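Side-chain contacts in non-toxic crystal protein (Bacillus thuringiensis, PDB 2D42), which is a non-toxic parasporal crystal protein of unknown activity whose fold closely resembles that of beta-pore-forming toxins of the aerolysin and epsilon-toxin type: residues A[195-199]-A[200-204]; A[1-5]-A[6-10]. All blocks are in the same frame, centred on the assembly; numbering follows the deposited sequence.

How the contacts relate
Contacts 1 and 2 repeat one theme, a strand running directly into a helix with an asparagine at the N-cap position and a water tying that asparagine's backbone N to an acidic side chain of the first turn. Contact 2 lies at the chain's N-terminus and contact 1 far along the sequence, yet their centres are about 12 Å apart, on the same side of the centre of this elongated molecule. The two helices meet directly: Val202 CG1 lies 3.5 Å from Glu8 O, and Leu203 CD2 is 4.0 Å from Leu5 CD2. The strand of contact 1 joins in, Val197 CG2 coming within 3.6 Å of Leu9 CD1. Both strands belong to the same extended sheet.

Contact 1 of 2, residues A[195-199]-A[200-204]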
ATOM      1  N   GLN A 195     -17.868 -15.255  29.905  1.00 37.32           N
ATOM      2  CA  GLN A 195     -17.879 -13.805  29.812  1.00 36.04           C
ATOM      3  C   GLN A 195     -17.666 -13.322  28.375  1.00 35.14           C
ATOM      4  O   GLN A 195     -16.816 -13.852  27.658  1.00 33.33           O
ATOM      5  CB  GLN A 195     -16.778 -13.244  30.733  1.00 37.27           C
ATOM      6  CG  GLN A 195     -16.423 -11.772  30.525  1.00 39.99           C
ATOM      7  CD  GLN A 195     -15.163 -11.336  31.288  1.00 42.56           C
ATOM      8  OE1 GLN A 195     -14.121 -11.999  31.241  1.00 41.47           O
ATOM      9  NE2 GLN A 195     -15.256 -10.205  31.978  1.00 45.09           N
ATOM     10  N   ARG A 196     -18.463 -12.346  27.943  1.00 35.15           N
ATOM     11  CA  ARG A 196     -18.281 -11.765  26.606  1.00 35.58           C
ATOM     12  C   ARG A 196     -17.645 -10.409  26.881  1.00 34.85           C
ATOM     13  O   ARG A 196     -18.230  -9.584  27.578  1.00 35.30           O
ATOM     14  CB  ARG A 196     -19.604 -11.539  25.869  1.00 36.94           C
ATOM     15  CG  ARG A 196     -19.431 -10.736  24.574  1.00 37.97           C
ATOM     16  CD  ARG A 196     -20.762 -10.316  23.945  1.00 38.68           C
ATOM     17  NE  ARG A 196     -21.484 -11.454  23.398  1.00 40.27           N
ATOM     18  CZ  ARG A 196     -22.664 -11.878  23.838  1.00 43.97           C
ATOM     19  NH1 ARG A 196     -23.269 -11.252  24.839  1.00 44.72           N
ATOM     20  NH2 ARG A 196     -23.229 -12.943  23.287  1.00 43.81           N
ATOM     21  N   VAL A 197     -16.447 -10.187  26.348  1.00 32.97           N
ATOM     22  CA  VAL A 197     -15.744  -8.931  26.574  1.00 32.76           C
ATOM     23  C   VAL A 197     -15.580  -8.110  25.311  1.00 32.40           C
ATOM     24  O   VAL A 197     -15.463  -8.654  24.210  1.00 32.28           O
ATOM     25  CB  VAL A 197     -14.335  -9.167  27.152  1.00 35.17           C
ATOM     26  CG1 VAL A 197     -14.434  -9.918  28.470  1.00 37.04           C
ATOM     27  CG2 VAL A 197     -13.483  -9.950  26.149  1.00 33.54           C
ATOM     28  N   ASN A 198     -15.566  -6.794  25.479  1.00 31.33           N
ATOM     29  CA  ASN A 198     -15.386  -5.892  24.360  1.00 31.19           C
ATOM     30  C   ASN A 198     -13.870  -5.832  24.160  1.00 31.13           C
ATOM     31  O   ASN A 198     -13.118  -5.691  25.131  1.00 29.98           O
ATOM     32  CB  ASN A 198     -15.927  -4.510  24.717  1.00 33.81           C
ATOM     33  CG  ASN A 198     -16.046  -3.599  23.512  1.00 35.49           C
ATOM     34  OD1 ASN A 198     -15.178  -3.579  22.636  1.00 34.45           O
ATOM     35  ND2 ASN A 198     -17.122  -2.824  23.471  1.00 32.94           N
ATOM     36  N   ILE A 199     -13.417  -5.947  22.916  1.00 30.35           N
ATOM     37  CA  ILE A 199     -11.983  -5.908  22.651  1.00 28.82           C
ATOM     38  C   ILE A 199     -11.340  -4.599  23.120  1.00 28.03           C
ATOM     39  O   ILE A 199     -10.154  -4.571  23.441  1.00 26.80           O
ATOM     40  CB  ILE A 199     -11.678  -6.127  21.145  1.00 30.20           C
ATOM     41  CG1 ILE A 199     -10.175  -6.371  20.948  1.00 31.13           C
ATOM     42  CG2 ILE A 199     -12.122  -4.907  20.327  1.00 29.10           C
ATOM     43  CD1 ILE A 199      -9.646  -7.618  21.665  1.00 33.41           C
ATOM     44  N   ILE A 200     -12.113  -3.516  23.182  1.00 29.16           N
ATOM     45  CA  ILE A 200     -11.541  -2.243  23.624  1.00 30.04           C
ATOM     46  C   ILE A 200     -11.181  -2.281  25.107  1.00 31.35           C
ATOM     47  O   ILE A 200     -10.228  -1.630  25.543  1.00 30.08           O
ATOM     48  CB  ILE A 200     -12.499  -1.049  23.366  1.00 32.80           C
ATOM     49  CG1 ILE A 200     -13.722  -1.135  24.280  1.00 33.48           C
ATOM     50  CG2 ILE A 200     -12.918  -1.029  21.893  1.00 32.09           C
ATOM     51  CD1 ILE A 200     -14.650   0.064  24.166  1.00 36.58           C
ATOM     52  N   ASP A 201     -11.936  -3.054  25.887  1.00 31.08           N
ATOM     53  CA  ASP A 201     -11.663  -3.160  27.313  1.00 31.36           C
ATOM     54  C   ASP A 201     -10.436  -4.028  27.540  1.00 31.71           C
ATOM     55  O   ASP A 201      -9.692  -3.831  28.504  1.00 34.19           O
ATOM     56  CB  ASP A 201     -12.868  -3.743  28.048  1.00 32.54           C
ATOM     57  CG  ASP A 201     -14.093  -2.848  27.961  1.00 34.76           C
ATOM     58  OD1 ASP A 201     -13.972  -1.636  28.238  1.00 36.88           O
ATOM     59  OD2 ASP A 201     -15.181  -3.359  27.620  1.00 37.21           O
ATOM     60  N   VAL A 202     -10.223  -4.986  26.644  1.00 30.53           N
ATOM     61  CA  VAL A 202      -9.066  -5.875  26.729  1.00 30.52           C
ATOM     62  C   VAL A 202      -7.786  -5.071  26.484  1.00 30.40           C
ATOM     63  O   VAL A 202      -6.819  -5.168  27.244  1.00 30.39           O
ATOM     64  CB  VAL A 202      -9.151  -7.004  25.674  1.00 29.89           C
ATOM     65  CG1 VAL A 202      -7.841  -7.774  25.616  1.00 29.19           C
ATOM     66  CG2 VAL A 202     -10.294  -7.941  26.014  1.00 31.13           C
ATOM     67  N   LEU A 203      -7.799  -4.277  25.415  1.00 29.67           N
ATOM     68  CA  LEU A 203      -6.658  -3.447  25.033  1.00 29.02           C
ATOM     69  C   LEU A 203      -6.365  -2.406  26.099  1.00 29.74           C
ATOM     70  O   LEU A 203      -5.211  -2.132  26.419  1.00 30.46           O
ATOM     71  CB  LEU A 203      -6.940  -2.751  23.693  1.00 27.16           C
ATOM     72  CG  LEU A 203      -7.119  -3.692  22.494  1.00 25.16           C
ATOM     73  CD1 LEU A 203      -7.683  -2.944  21.304  1.00 26.05           C
ATOM     74  CD2 LEU A 203      -5.782  -4.328  22.156  1.00 27.96           C
ATOM     75  N   GLN A 204      -7.417  -1.821  26.652  1.00 32.55           N
ATOM     76  CA  GLN A 204      -7.235  -0.815  27.678  1.00 35.50           C
ATOM     77  C   GLN A 204      -6.651  -1.443  28.935  1.00 36.41           C
ATOM     78  O   GLN A 204      -5.712  -0.911  29.532  1.00 35.42           O
ATOM     79  CB  GLN A 204      -8.566  -0.140  27.992  1.00 37.34           C
ATOM     80  CG  GLN A 204      -8.414   1.110  28.814  1.00 42.22           C
ATOM     81  CD  GLN A 204      -9.531   2.086  28.559  1.00 45.02           C
ATOM     82  OE1 GLN A 204     -10.703   1.783  28.787  1.00 48.08           O
ATOM     83  NE2 GLN A 204      -9.179   3.268  28.073  1.00 46.10           N
TER
HETATM   84  O   HOH W   1     -16.022  -5.875  28.156  1.00 39.97           O
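Asn198 and Ile200 are joined by a side-chain cap: Ile200 N donates to Asn198 OD1 over 3.1 Å along a nearly straight N-H...O path (172°), arriving above the carboxamide plane. The amide can reach forward to the helix start because CG stands anti to Asn198 N and beside the carbonyl carbon (chi1 -168°). Its other end, ND2, is engaged by Asn218, which limits rotation of the group. Among the backbone bonds, Asn198 O takes Asp201 N at 3.0 Å and, more weakly, Val202 N, while Leu203 N closes the first regular turn on Ile199 O at 3.1 Å.

This is an N-cap at a strand-to-helix junction, where strand 189-198 turns into the short helix 199-206 within the epsilon-toxin/Mtx2 family region. In a capping box Asn198 N would donate directly to the side chain of the third helical residue, Asp201; here a water stands between them, accepting from Asn198 N at 2.9 Å and donating to Asp201 OD2 at 2.7 Å. The carboxylate thus sits beside the helix N-terminus, whose dipole would be expected to stabilise its negative charge.

The isoleucine chain packs closely on the capping amide, Ile200 CG1 lying 3.3 Å from Asn198 OD1. Apolar contacts occupy another flank. Val197 CG2 meets Val202 CG2 at 3.8 Å, the two side chains crossing roughly at right angles, and Tyr12 of helix 5-19 touches both. Ile199 sends CD1 to within 4.1 Å of Val202 CB.

Contact 2 of 2, residues A[1-5]-A[6-10]; sequences AIINL and LRELE
Ile3 and Glu8 touch where strand 2-4 gives way to helix 5-19, a strand-to-helix junction at the very start of the chain with Asn4 in the N-cap position. The strand lies parallel to strand 71-94 in the large sheet; backbone bonds join Ile3 to Gly92 and Thr94, and Leu5 to Thr94, so the pairing continues to the first residue of the helix. Ile3 CG2 packs on the aliphatic part of the glutamate, 3.9 Å from Glu8 CG.

The first-turn acceptors are met in order. Asn4 O receives Glu8 N at 3.1 Å, the donor lying in the carbonyl plane, and Leu5 O receives Leu9 N at 3.0 Å. Asn4 N, which comes before the helical bonds begin, gives its hydrogen to a water 2.8 Å away. That water in turn donates to Glu8 OE2 over 3.0 Å, so the cap residue is linked to the fourth residue of the helix through both its backbone C=O, directly, and its backbone N-H, by way of the water. Glu8 can serve the water because its chain is bent at chi2 (-63°), which brings the carboxylate round toward the strand end. Its second oxygen, OE1, is hydrogen-bonded to Thr208, and Glu8 O accepts from Asn206, so the residue also connects the helix start to the region around helix 199-206.

Arg7 sets its CB 3.7 Å from Asn4 CB, then leads away along the helix toward Glu10, one turn on. There Arg7 NH1 forms a salt bridge with Glu10 OE1 at 2.6 Å, the oxygen lying in the guanidinium plane and being approached on its anti side, though the hydrogen bond is bent to 131°.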
ATOM      1  N   ALA A   1       6.631  -5.205  15.314  1.00 31.54           N
ATOM      2  CA  ALA A   1       6.000  -6.551  15.326  1.00 31.72           C
ATOM      3  C   ALA A   1       4.491  -6.445  15.095  1.00 30.92           C
ATOM      4  O   ALA A   1       3.958  -5.350  14.889  1.00 29.53           O
ATOM      5  CB  ALA A   1       6.289  -7.251  16.662  1.00 32.03           C
ATOM      6  N   ILE A   2       3.806  -7.584  15.123  1.00 31.07           N
ATOM      7  CA  ILE A   2       2.358  -7.606  14.908  1.00 29.77           C
ATOM      8  C   ILE A   2       1.615  -7.913  16.210  1.00 30.49           C
ATOM      9  O   ILE A   2       1.839  -8.952  16.832  1.00 29.47           O
ATOM     10  CB  ILE A   2       1.951  -8.693  13.891  1.00 29.19           C
ATOM     11  CG1 ILE A   2       2.779  -8.569  12.600  1.00 27.61           C
ATOM     12  CG2 ILE A   2       0.457  -8.579  13.593  1.00 27.89           C
ATOM     13  CD1 ILE A   2       2.509  -7.320  11.787  1.00 24.87           C
ATOM     14  N   ILE A   3       0.734  -7.012  16.626  1.00 30.46           N
ATOM     15  CA  ILE A   3      -0.035  -7.253  17.839  1.00 30.63           C
ATOM     16  C   ILE A   3      -1.076  -8.318  17.518  1.00 29.86           C
ATOM     17  O   ILE A   3      -1.890  -8.138  16.621  1.00 30.39           O
ATOM     18  CB  ILE A   3      -0.770  -5.989  18.314  1.00 32.21           C
ATOM     19  CG1 ILE A   3       0.235  -4.938  18.807  1.00 31.28           C
ATOM     20  CG2 ILE A   3      -1.794  -6.359  19.402  1.00 30.45           C
ATOM     21  CD1 ILE A   3       1.021  -5.337  20.039  1.00 35.71           C
ATOM     22  N   ASN A   4      -1.043  -9.439  18.231  1.00 28.71           N
ATOM     23  CA  ASN A   4      -2.024 -10.488  17.989  1.00 27.94           C
ATOM     24  C   ASN A   4      -3.191 -10.268  18.948  1.00 26.12           C
ATOM     25  O   ASN A   4      -3.053 -10.468  20.156  1.00 25.65           O
ATOM     26  CB  ASN A   4      -1.417 -11.871  18.227  1.00 30.60           C
ATOM     27  CG  ASN A   4      -2.368 -12.978  17.849  1.00 32.47           C
ATOM     28  OD1 ASN A   4      -2.187 -13.650  16.838  1.00 37.73           O
ATOM     29  ND2 ASN A   4      -3.407 -13.160  18.649  1.00 33.74           N
ATOM     30  N   LEU A   5      -4.334  -9.863  18.407  1.00 24.02           N
ATOM     31  CA  LEU A   5      -5.505  -9.584  19.228  1.00 26.79           C
ATOM     32  C   LEU A   5      -6.020 -10.758  20.054  1.00 27.64           C
ATOM     33  O   LEU A   5      -6.520 -10.552  21.165  1.00 29.30           O
ATOM     34  CB  LEU A   5      -6.629  -9.012  18.358  1.00 26.33           C
ATOM     35  CG  LEU A   5      -6.279  -7.649  17.744  1.00 28.86           C
ATOM     36  CD1 LEU A   5      -7.322  -7.257  16.716  1.00 23.19           C
ATOM     37  CD2 LEU A   5      -6.184  -6.594  18.837  1.00 27.72           C
ATOM     38  N   LEU A   6      -5.918 -11.975  19.523  1.00 28.52           N
ATOM     39  CA  LEU A   6      -6.368 -13.159  20.257  1.00 30.34           C
ATOM     40  C   LEU A   6      -5.442 -13.413  21.440  1.00 31.53           C
ATOM     41  O   LEU A   6      -5.876 -13.863  22.500  1.00 33.18           O
ATOM     42  CB  LEU A   6      -6.393 -14.388  19.343  1.00 30.96           C
ATOM     43  CG  LEU A   6      -7.504 -14.406  18.292  1.00 30.71           C
ATOM     44  CD1 LEU A   6      -7.351 -15.634  17.420  1.00 34.28           C
ATOM     45  CD2 LEU A   6      -8.862 -14.411  18.971  1.00 32.41           C
ATOM     46  N   ARG A   7      -4.159 -13.121  21.247  1.00 31.60           N
ATOM     47  CA  ARG A   7      -3.162 -13.280  22.297  1.00 31.81           C
ATOM     48  C   ARG A   7      -3.475 -12.294  23.428  1.00 30.91           C
ATOM     49  O   ARG A   7      -3.393 -12.643  24.611  1.00 30.34           O
ATOM     50  CB  ARG A   7      -1.762 -13.022  21.725  1.00 34.49           C
ATOM     51  CG  ARG A   7      -0.658 -12.900  22.764  1.00 39.02           C
ATOM     52  CD  ARG A   7      -0.531 -14.153  23.616  1.00 42.95           C
ATOM     53  NE  ARG A   7       0.431 -13.956  24.695  1.00 45.93           N
ATOM     54  CZ  ARG A   7       0.458 -14.672  25.817  1.00 48.37           C
ATOM     55  NH1 ARG A   7      -0.429 -15.641  26.012  1.00 48.77           N
ATOM     56  NH2 ARG A   7       1.367 -14.410  26.750  1.00 47.09           N
ATOM     57  N   GLU A   8      -3.837 -11.064  23.059  1.00 29.18           N
ATOM     58  CA  GLU A   8      -4.185 -10.041  24.040  1.00 28.65           C
ATOM     59  C   GLU A   8      -5.414 -10.502  24.836  1.00 28.28           C
ATOM     60  O   GLU A   8      -5.497 -10.280  26.042  1.00 27.73           O
ATOM     61  CB  GLU A   8      -4.506  -8.706  23.353  1.00 29.09           C
ATOM     62  CG  GLU A   8      -3.346  -8.051  22.610  1.00 31.61           C
ATOM     63  CD  GLU A   8      -2.190  -7.661  23.526  1.00 30.65           C
ATOM     64  OE1 GLU A   8      -2.439  -7.059  24.596  1.00 30.66           O
ATOM     65  OE2 GLU A   8      -1.030  -7.946  23.164  1.00 31.99           O
ATOM     66  N   LEU A   9      -6.363 -11.133  24.146  1.00 26.39           N
ATOM     67  CA  LEU A   9      -7.591 -11.632  24.776  1.00 27.09           C
ATOM     68  C   LEU A   9      -7.205 -12.693  25.814  1.00 26.73           C
ATOM     69  O   LEU A   9      -7.698 -12.693  26.939  1.00 27.04           O
ATOM     70  CB  LEU A   9      -8.524 -12.245  23.714  1.00 25.07           C
ATOM     71  CG  LEU A   9      -9.817 -12.906  24.215  1.00 24.86           C
ATOM     72  CD1 LEU A   9     -10.699 -11.860  24.897  1.00 23.78           C
ATOM     73  CD2 LEU A   9     -10.552 -13.566  23.052  1.00 22.96           C
ATOM     74  N   GLU A  10      -6.306 -13.586  25.423  1.00 29.46           N
ATOM     75  CA  GLU A  10      -5.833 -14.639  26.312  1.00 32.69           C
ATOM     76  C   GLU A  10      -5.149 -14.017  27.540  1.00 32.15           C
ATOM     77  O   GLU A  10      -5.402 -14.426  28.675  1.00 33.66           O
ATOM     78  CB  GLU A  10      -4.861 -15.553  25.556  1.00 33.65           C
ATOM     79  CG  GLU A  10      -4.451 -16.814  26.298  1.00 37.80           C
ATOM     80  CD  GLU A  10      -3.504 -17.673  25.476  1.00 41.89           C
ATOM     81  OE1 GLU A  10      -2.377 -17.209  25.189  1.00 43.34           O
ATOM     82  OE2 GLU A  10      -3.886 -18.804  25.108  1.00 40.94           O
TER
HETATM   83  O   HOH W   2       0.127  -9.138  20.705  1.00 37.34           O